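Local coordinates for glucosamine 6-phosphate N-acetyltransferase (Arabidopsis thaliana, PDB 3T90), which transfers the acetyl group of acetyl-CoA to D-glucosamine 6-phosphate, a step on the route to UDP-N-acetylglucosamine, and works as a homodimer, at residues A[38-41]-A[42-46]; A[12-15]-A[16-19]; A[110-114]-A[115-119]. One frame throughout, in Å; residues are numbered along the deposited sequence. Where two conformers were deposited one is given.

Contact 1. Residues A[38-41]-A[42-46]; sequences DRRF and EEIRS
Arg40 grips a single carboxylate oxygen of Glu43 side-on: NE reaches OE1 at 2.8 Å and NH2 reaches the same OE1 at 3.1 Å. Both donors come from one face of the carboxylate, while OE1 itself stays within 4° of the guanidinium plane. Arg39 joins differently: its NH1 is 3.3 Å from Glu43 OE1, but the oxygen lies over the guanidinium face and the attraction is of charge alone. Together they form an intrahelical salt-bridge network, i to i+3 and i to i+4, on a helix of the GNAT fold. A water closes it, donating a hydrogen bond to Glu43 OE2 and accepting from Arg39 NH1. Elsewhere on the same helix, Phe41 meets Arg45 one turn later: its ring edge points at the centre of the guanidinium face, CE2 to CZ 3.6 Å, with the two planes nearly perpendicular (86°). Phe41 CG stands anti to the backbone N (chi1 -179°), which carries the ring along the helix toward Arg45. Arg39 NE pairs with Glu36, and Arg40 NH1 bonds to Lys75 O of the second subunit. Ile44 packs on His51 and Ile53 of strand 51-58, and Phe76 of the second subunit packs on Phe41 and Ile44.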
loop_
_atom_site.group_PDB
_atom_site.type_symbol
_atom_site.label_atom_id
_atom_site.label_comp_id
_atom_site.label_asym_id
_atom_site.label_seq_id
_atom_site.Cartn_x
_atom_site.Cartn_y
_atom_site.Cartn_z
ATOM N N ASP A 38 14.385 7.533 -15.453
ATOM C CA ASP A 38 15.458 7.800 -14.484
ATOM C C ASP A 38 14.963 8.626 -13.342
ATOM O O ASP A 38 15.427 8.400 -12.188
ATOM C CB ASP A 38 16.613 8.555 -15.173
ATOM C CG ASP A 38 17.374 7.693 -16.090
ATOM O OD1 ASP A 38 17.282 6.451 -16.131
ATOM O OD2 ASP A 38 18.194 8.261 -16.816
ATOM N N ARG A 39 14.028 9.563 -13.611
ATOM C CA ARG A 39 13.513 10.428 -12.555
ATOM C C ARG A 39 12.839 9.524 -11.540
ATOM O O ARG A 39 13.074 9.695 -10.320
ATOM C CB ARG A 39 12.490 11.399 -13.146
ATOM C CG ARG A 39 12.050 12.447 -12.160
ATOM C CD ARG A 39 11.021 13.429 -12.695
ATOM N NE ARG A 39 9.777 12.718 -13.008
ATOM C CZ ARG A 39 8.798 12.534 -12.135
ATOM N NH1 ARG A 39 8.890 13.097 -10.938
ATOM N NH2 ARG A 39 7.727 11.810 -12.464
ATOM N N ARG A 40 11.959 8.629 -12.002
ATOM C CA ARG A 40 11.145 7.844 -11.077
ATOM C C ARG A 40 12.000 6.763 -10.433
ATOM O O ARG A 40 11.827 6.460 -9.247
ATOM C CB ARG A 40 9.968 7.264 -11.907
ATOM C CG ARG A 40 8.983 6.263 -11.086
ATOM C CD ARG A 40 8.560 6.772 -9.705
ATOM N NE ARG A 40 8.128 8.168 -9.727
ATOM C CZ ARG A 40 6.868 8.516 -9.873
ATOM N NH1 ARG A 40 5.885 7.606 -10.131
ATOM N NH2 ARG A 40 6.559 9.781 -9.693
ATOM N N PHE A 41 13.003 6.212 -11.149
ATOM C CA PHE A 41 13.956 5.272 -10.515
ATOM C C PHE A 41 14.648 5.936 -9.348
ATOM O O PHE A 41 14.730 5.350 -8.257
ATOM C CB PHE A 41 14.999 4.829 -11.587
ATOM C CG PHE A 41 16.018 3.835 -11.035
ATOM C CD1 PHE A 41 15.767 2.455 -11.133
ATOM C CD2 PHE A 41 17.162 4.225 -10.362
ATOM C CE1 PHE A 41 16.582 1.543 -10.570
ATOM C CE2 PHE A 41 18.053 3.261 -9.807
ATOM C CZ PHE A 41 17.734 1.922 -9.919
ATOM N N GLU A 42 15.100 7.190 -9.501
ATOM C CA GLU A 42 15.808 7.768 -8.367
ATOM C C GLU A 42 14.858 8.135 -7.232
ATOM O O GLU A 42 15.306 8.018 -6.013
ATOM C CB GLU A 42 16.703 8.930 -8.826
ATOM C CG GLU A 42 17.850 8.480 -9.717
ATOM C CD GLU A 42 18.922 7.635 -9.017
ATOM O OE1 GLU A 42 19.075 7.707 -7.781
ATOM O OE2 GLU A 42 19.634 6.929 -9.711
ATOM N N GLU A 43 13.614 8.513 -7.528
ATOM C CA GLU A 43 12.633 8.824 -6.464
ATOM C C GLU A 43 12.323 7.586 -5.686
ATOM O O GLU A 43 12.190 7.706 -4.471
ATOM C CB GLU A 43 11.299 9.261 -6.977
ATOM C CG GLU A 43 11.340 10.655 -7.587
ATOM C CD GLU A 43 9.982 11.086 -8.059
ATOM O OE1 GLU A 43 9.447 10.483 -8.973
ATOM O OE2 GLU A 43 9.431 12.071 -7.531
ATOM N N ILE A 44 12.253 6.402 -6.315
ATOM C CA ILE A 44 12.008 5.153 -5.581
ATOM C C ILE A 44 13.252 4.718 -4.855
ATOM O O ILE A 44 13.167 4.288 -3.679
ATOM C CB ILE A 44 11.460 4.077 -6.550
ATOM C CG1 ILE A 44 10.010 4.429 -6.935
ATOM C CG2 ILE A 44 11.499 2.629 -5.842
ATOM C CD1 ILE A 44 9.479 3.561 -8.111
ATOM N N ARG A 45 14.441 4.882 -5.463
ATOM C CA ARG A 45 15.711 4.481 -4.824
ATOM C C ARG A 45 15.879 5.271 -3.501
ATOM O O ARG A 45 16.520 4.752 -2.535
ATOM C CB ARG A 45 16.923 4.857 -5.730
ATOM C CG ARG A 45 18.299 4.678 -4.995
ATOM C CD ARG A 45 19.529 5.209 -5.832
ATOM N NE ARG A 45 20.263 4.098 -6.461
ATOM C CZ ARG A 45 20.853 4.140 -7.666
ATOM N NH1 ARG A 45 20.834 5.257 -8.416
ATOM N NH2 ARG A 45 21.453 3.039 -8.143
ATOM N N SER A 46 15.310 6.487 -3.445
ATOM C CA SER A 46 15.483 7.363 -2.303
ATOM C C SER A 46 14.878 6.742 -1.065
ATOM O O SER A 46 15.309 7.068 0.047
ATOM C CB SER A 46 14.939 8.801 -2.593
ATOM O OG SER A 46 13.559 8.892 -2.418
HETATM O O HOH W 1 7.078 12.721 -8.542
#

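Contact 2. Residues A[12-15]-A[16-19]; sequences ISDK and RKGF
Ser13 O and Asp14 O receive the amides of Arg16 and Lys17 in successive i to i+3 bonds, the spacing of a 3-10 turn, and both donors stand above the carbonyl planes, Lys17 N as much as 66° out of that of Asp14. The Lys17 N to Asp14 O bond is 2.9 Å long. After it, Gly18, with its positive phi, takes the N-cap position of helix 19-23, and a water links its N to Lys15 O. Among the side chains, the extended Lys17 lays its aliphatic part beside the Asp14 carboxylate, CD 3.4 Å from OD1. The charged end goes past, NZ remaining 4.3 Å from that OD1 and pairing instead with Glu57; Asp14 OD1 has its salt bridge with Arg8. Arg16 CG sits between its own backbone N and carbonyl carbon (chi1 63°), which brings it to 3.1 Å from Ser13 O. Lys15 bends at its last torsion (chi4 -72°), and its NZ donates to Ile12 O at 2.9 Å from above the carbonyl plane, while the same NZ makes a salt bridge to Asp38. Chemically, then, backbone bonds set the turn, whereas Asp14, Lys15 and Lys17 are paired with residues on strand 5-9, helix 34-45 and strand 51-58 respectively.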
loop_
_atom_site.group_PDB
_atom_site.type_symbol
_atom_site.label_atom_id
_atom_site.label_comp_id
_atom_site.label_asym_id
_atom_site.label_seq_id
_atom_site.Cartn_x
_atom_site.Cartn_y
_atom_site.Cartn_z
ATOM N N ILE A 12 19.282 0.851 -13.005
ATOM C CA ILE A 12 18.921 1.988 -13.911
ATOM C C ILE A 12 19.036 1.590 -15.384
ATOM O O ILE A 12 18.244 2.069 -16.222
ATOM C CB ILE A 12 19.695 3.259 -13.520
ATOM C CG1 ILE A 12 18.926 4.529 -14.057
ATOM C CG2 ILE A 12 21.116 3.164 -13.972
ATOM C CD1 ILE A 12 19.271 5.901 -13.313
ATOM N N SER A 13 19.866 0.602 -15.696
ATOM C CA SER A 13 20.014 0.130 -17.080
ATOM C C SER A 13 18.877 -0.700 -17.550
ATOM O O SER A 13 18.858 -1.085 -18.720
ATOM C CB SER A 13 21.346 -0.598 -17.243
ATOM O OG SER A 13 21.507 -1.503 -16.203
ATOM N N ASP A 14 17.972 -1.123 -16.637
ATOM C CA ASP A 14 16.873 -1.951 -17.059
ATOM C C ASP A 14 15.874 -1.229 -17.972
ATOM O O ASP A 14 15.055 -1.975 -18.564
ATOM C CB ASP A 14 16.120 -2.564 -15.851
ATOM C CG ASP A 14 16.955 -3.673 -15.199
ATOM O OD1 ASP A 14 17.728 -4.342 -15.888
ATOM O OD2 ASP A 14 16.838 -3.909 -13.988
ATOM N N LYS A 15 15.999 0.082 -18.108
ATOM C CA LYS A 15 15.174 0.757 -19.107
ATOM C C LYS A 15 15.471 0.232 -20.529
ATOM O O LYS A 15 14.563 0.312 -21.375
ATOM C CB LYS A 15 15.343 2.279 -18.995
ATOM C CG LYS A 15 16.666 2.800 -19.275
ATOM C CD LYS A 15 16.655 4.364 -19.118
ATOM C CE LYS A 15 17.997 4.925 -19.002
ATOM N NZ LYS A 15 18.635 4.607 -17.666
ATOM N N ARG A 16 16.642 -0.359 -20.773
ATOM C CA ARG A 16 16.873 -0.890 -22.100
ATOM C C ARG A 16 16.603 -2.404 -22.192
ATOM O O ARG A 16 16.862 -3.021 -23.264
ATOM C CB ARG A 16 18.298 -0.517 -22.575
ATOM C CG ARG A 16 19.344 -1.079 -21.768
ATOM C CD ARG A 16 20.743 -0.951 -22.453
ATOM N NE ARG A 16 21.797 -1.505 -21.603
ATOM C CZ ARG A 16 22.161 -2.797 -21.575
ATOM N NH1 ARG A 16 21.595 -3.686 -22.393
ATOM N NH2 ARG A 16 23.130 -3.191 -20.744
ATOM N N LYS A 17 16.022 -3.029 -21.129
ATOM C CA LYS A 17 15.842 -4.466 -21.091
ATOM C C LYS A 17 14.373 -4.852 -21.046
ATOM O O LYS A 17 14.026 -5.924 -20.561
ATOM C CB LYS A 17 16.609 -5.019 -19.879
ATOM C CG LYS A 17 18.156 -4.935 -19.994
ATOM C CD LYS A 17 18.839 -5.693 -18.819
ATOM C CE LYS A 17 20.306 -5.557 -19.088
ATOM N NZ LYS A 17 21.024 -6.169 -17.942
ATOM N N GLY A 18 13.506 -3.998 -21.535
ATOM C CA GLY A 18 12.095 -4.373 -21.641
ATOM C C GLY A 18 11.305 -4.373 -20.342
ATOM O O GLY A 18 10.224 -5.029 -20.292
ATOM N N PHE A 19 11.818 -3.634 -19.365
ATOM C CA PHE A 19 11.053 -3.464 -18.069
ATOM C C PHE A 19 9.680 -2.806 -18.247
ATOM O O PHE A 19 8.669 -3.366 -17.792
ATOM C CB PHE A 19 11.941 -2.748 -17.071
ATOM C CG PHE A 19 11.254 -2.494 -15.761
ATOM C CD1 PHE A 19 10.938 -3.540 -14.883
ATOM C CD2 PHE A 19 10.916 -1.217 -15.426
ATOM C CE1 PHE A 19 10.335 -3.249 -13.665
ATOM C CE2 PHE A 19 10.295 -0.928 -14.207
ATOM C CZ PHE A 19 10.008 -1.971 -13.349
HETATM O O HOH W 2 13.549 -1.887 -23.562
#

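Contact 3. Residues A[110-114]-A[115-119]; sequences DHCKS and MGCYK
His111 O accepts two bonds at the end of helix 100-114, from Met115 N at 2.9 Å and from Ser114 OG at 2.7 Å. The chain leaves the helix through a Schellman motif: Cys117 N reaches back to Cys112 O at 3.0 Å and Gly116 N to Lys113 O, while Gly116 adopts the positive phi (81°) that favours glycine. A water bridges Lys113 O and Cys117 O across the turn. Met115, bent at chi2 and chi3, folds over the imidazole of His111, its CG 3.9 Å from the ring centroid and 23° off the normal, a CH-pi contact over the face; SD lies obliquely to the same ring. The imidazole is fixed in turn by a hydrogen bond from NE2 to Asp49 O. With an alanine here, Asp49 O would probably lose this donor and Met115 CG the ring face it rests on. Farther out, Met115 and Cys117 pack on Ile72 of strand 63-74. The turn delivers the chain to Tyr118 and Lys119, which probably bind the substrate, as in related enzymes, and Lys119 pairs with an antiparallel strand of the second subunit, continuing the sheet across the interface. On the buried side, Cys117 SG comes to 3.8 Å from Cys112 CB.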
loop_
_atom_site.group_PDB
_atom_site.type_symbol
_atom_site.label_atom_id
_atom_site.label_comp_id
_atom_site.label_asym_id
_atom_site.label_seq_id
_atom_site.Cartn_x
_atom_site.Cartn_y
_atom_site.Cartn_z
ATOM N N ASP A 110 10.647 -12.328 1.619
ATOM C CA ASP A 110 11.896 -12.480 2.401
ATOM C C ASP A 110 12.438 -11.107 2.835
ATOM O O ASP A 110 12.845 -10.848 3.965
ATOM C CB ASP A 110 12.992 -13.178 1.535
ATOM C CG ASP A 110 12.750 -14.660 1.301
ATOM O OD1 ASP A 110 11.946 -15.299 2.000
ATOM O OD2 ASP A 110 13.399 -15.143 0.327
ATOM N N HIS A 111 12.392 -10.118 1.936
ATOM C CA HIS A 111 12.812 -8.792 2.265
ATOM C C HIS A 111 11.941 -8.204 3.417
ATOM O O HIS A 111 12.467 -7.641 4.402
ATOM C CB HIS A 111 12.647 -7.897 0.994
ATOM C CG HIS A 111 13.070 -6.510 1.275
ATOM N ND1 HIS A 111 14.392 -6.157 1.538
ATOM C CD2 HIS A 111 12.325 -5.390 1.471
ATOM C CE1 HIS A 111 14.432 -4.858 1.796
ATOM N NE2 HIS A 111 13.200 -4.379 1.790
ATOM N N CYS A 112 10.638 -8.344 3.303
ATOM C CA CYS A 112 9.802 -7.759 4.329
ATOM C C CYS A 112 10.004 -8.472 5.678
ATOM O O CYS A 112 9.993 -7.774 6.698
ATOM C CB CYS A 112 8.369 -7.920 3.968
ATOM S SG CYS A 112 7.892 -6.811 2.590
ATOM N N LYS A 113 10.201 -9.793 5.699
ATOM C CA LYS A 113 10.406 -10.511 6.967
ATOM C C LYS A 113 11.696 -9.989 7.567
ATOM O O LYS A 113 11.760 -9.662 8.797
ATOM C CB LYS A 113 10.467 -11.986 6.712
ATOM C CG LYS A 113 10.581 -12.678 8.063
ATOM C CD LYS A 113 10.999 -14.107 7.904
ATOM C CE LYS A 113 10.044 -14.988 7.267
ATOM N NZ LYS A 113 10.624 -16.350 7.628
ATOM N N SER A 114 12.733 -9.831 6.739
ATOM C CA SER A 114 14.015 -9.326 7.202
ATOM C C SER A 114 13.974 -7.877 7.730
ATOM O O SER A 114 14.724 -7.521 8.633
ATOM C CB SER A 114 15.067 -9.455 6.093
ATOM O OG SER A 114 14.951 -8.435 5.130
ATOM N N MET A 115 13.076 -7.057 7.194
ATOM C CA MET A 115 12.889 -5.700 7.672
ATOM C C MET A 115 12.014 -5.588 8.911
ATOM O O MET A 115 11.725 -4.471 9.359
ATOM C CB MET A 115 12.266 -4.820 6.518
ATOM C CG MET A 115 13.198 -4.740 5.344
ATOM S SD MET A 115 14.658 -3.736 5.689
ATOM C CE MET A 115 13.877 -2.137 5.856
ATOM N N GLY A 116 11.538 -6.723 9.392
ATOM C CA GLY A 116 10.716 -6.734 10.589
ATOM C C GLY A 116 9.267 -6.373 10.365
ATOM O O GLY A 116 8.582 -5.987 11.296
ATOM N N CYS A 117 8.765 -6.618 9.169
ATOM C CA CYS A 117 7.323 -6.337 8.935
ATOM C C CYS A 117 6.492 -7.435 9.655
ATOM O O CYS A 117 6.963 -8.626 9.801
ATOM C CB CYS A 117 6.961 -6.494 7.450
ATOM S SG CYS A 117 7.641 -5.177 6.420
ATOM N N TYR A 118 5.273 -7.105 10.089
ATOM C CA TYR A 118 4.439 -8.165 10.735
ATOM C C TYR A 118 3.549 -8.898 9.697
ATOM O O TYR A 118 3.023 -9.974 9.997
ATOM C CB TYR A 118 3.588 -7.547 11.865
ATOM C CG TYR A 118 2.501 -6.575 11.403
ATOM C CD1 TYR A 118 1.234 -7.007 11.119
ATOM C CD2 TYR A 118 2.805 -5.259 11.228
ATOM C CE1 TYR A 118 0.231 -6.086 10.673
ATOM C CE2 TYR A 118 1.866 -4.363 10.794
ATOM C CZ TYR A 118 0.573 -4.763 10.555
ATOM O OH TYR A 118 -0.373 -3.844 10.071
ATOM N N LYS A 119 3.399 -8.301 8.481
ATOM C CA LYS A 119 2.627 -8.909 7.445
ATOM C C LYS A 119 3.052 -8.353 6.104
ATOM O O LYS A 119 3.690 -7.294 6.009
ATOM C CB LYS A 119 1.090 -8.681 7.663
ATOM C CG LYS A 119 0.636 -7.233 7.258
ATOM C CD LYS A 119 -0.893 -7.111 7.408
ATOM C CE LYS A 119 -1.336 -5.680 7.038
ATOM N NZ LYS A 119 -2.840 -5.552 7.138
HETATM O O HOH W 3 9.399 -9.806 10.426
#

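Overall arrangement
Contacts 1 and 2 are joined directly, although their centres lie 14 Å apart: Lys15 NZ meets Asp38 OD1 at 2.8 Å, and Phe41 CZ packs 3.6 Å from Ile12 N. Contact 3 stands apart, its nearest atoms about 10 Å from contact 1 and about 15 Å from contact 2, on the opposite side of the chain's centre from the latter. All three touch the second subunit, contacts 1 and 2 both meeting its Phe76, which probably binds substrate. The side chains of Ile44 and Phe19 are about 8 and 7 Å from that of Asp88, another likely substrate residue, whereas 110-119 itself contains Tyr118 and Lys119. A sodium ion lies about 5 Å from the Ile44 side chain.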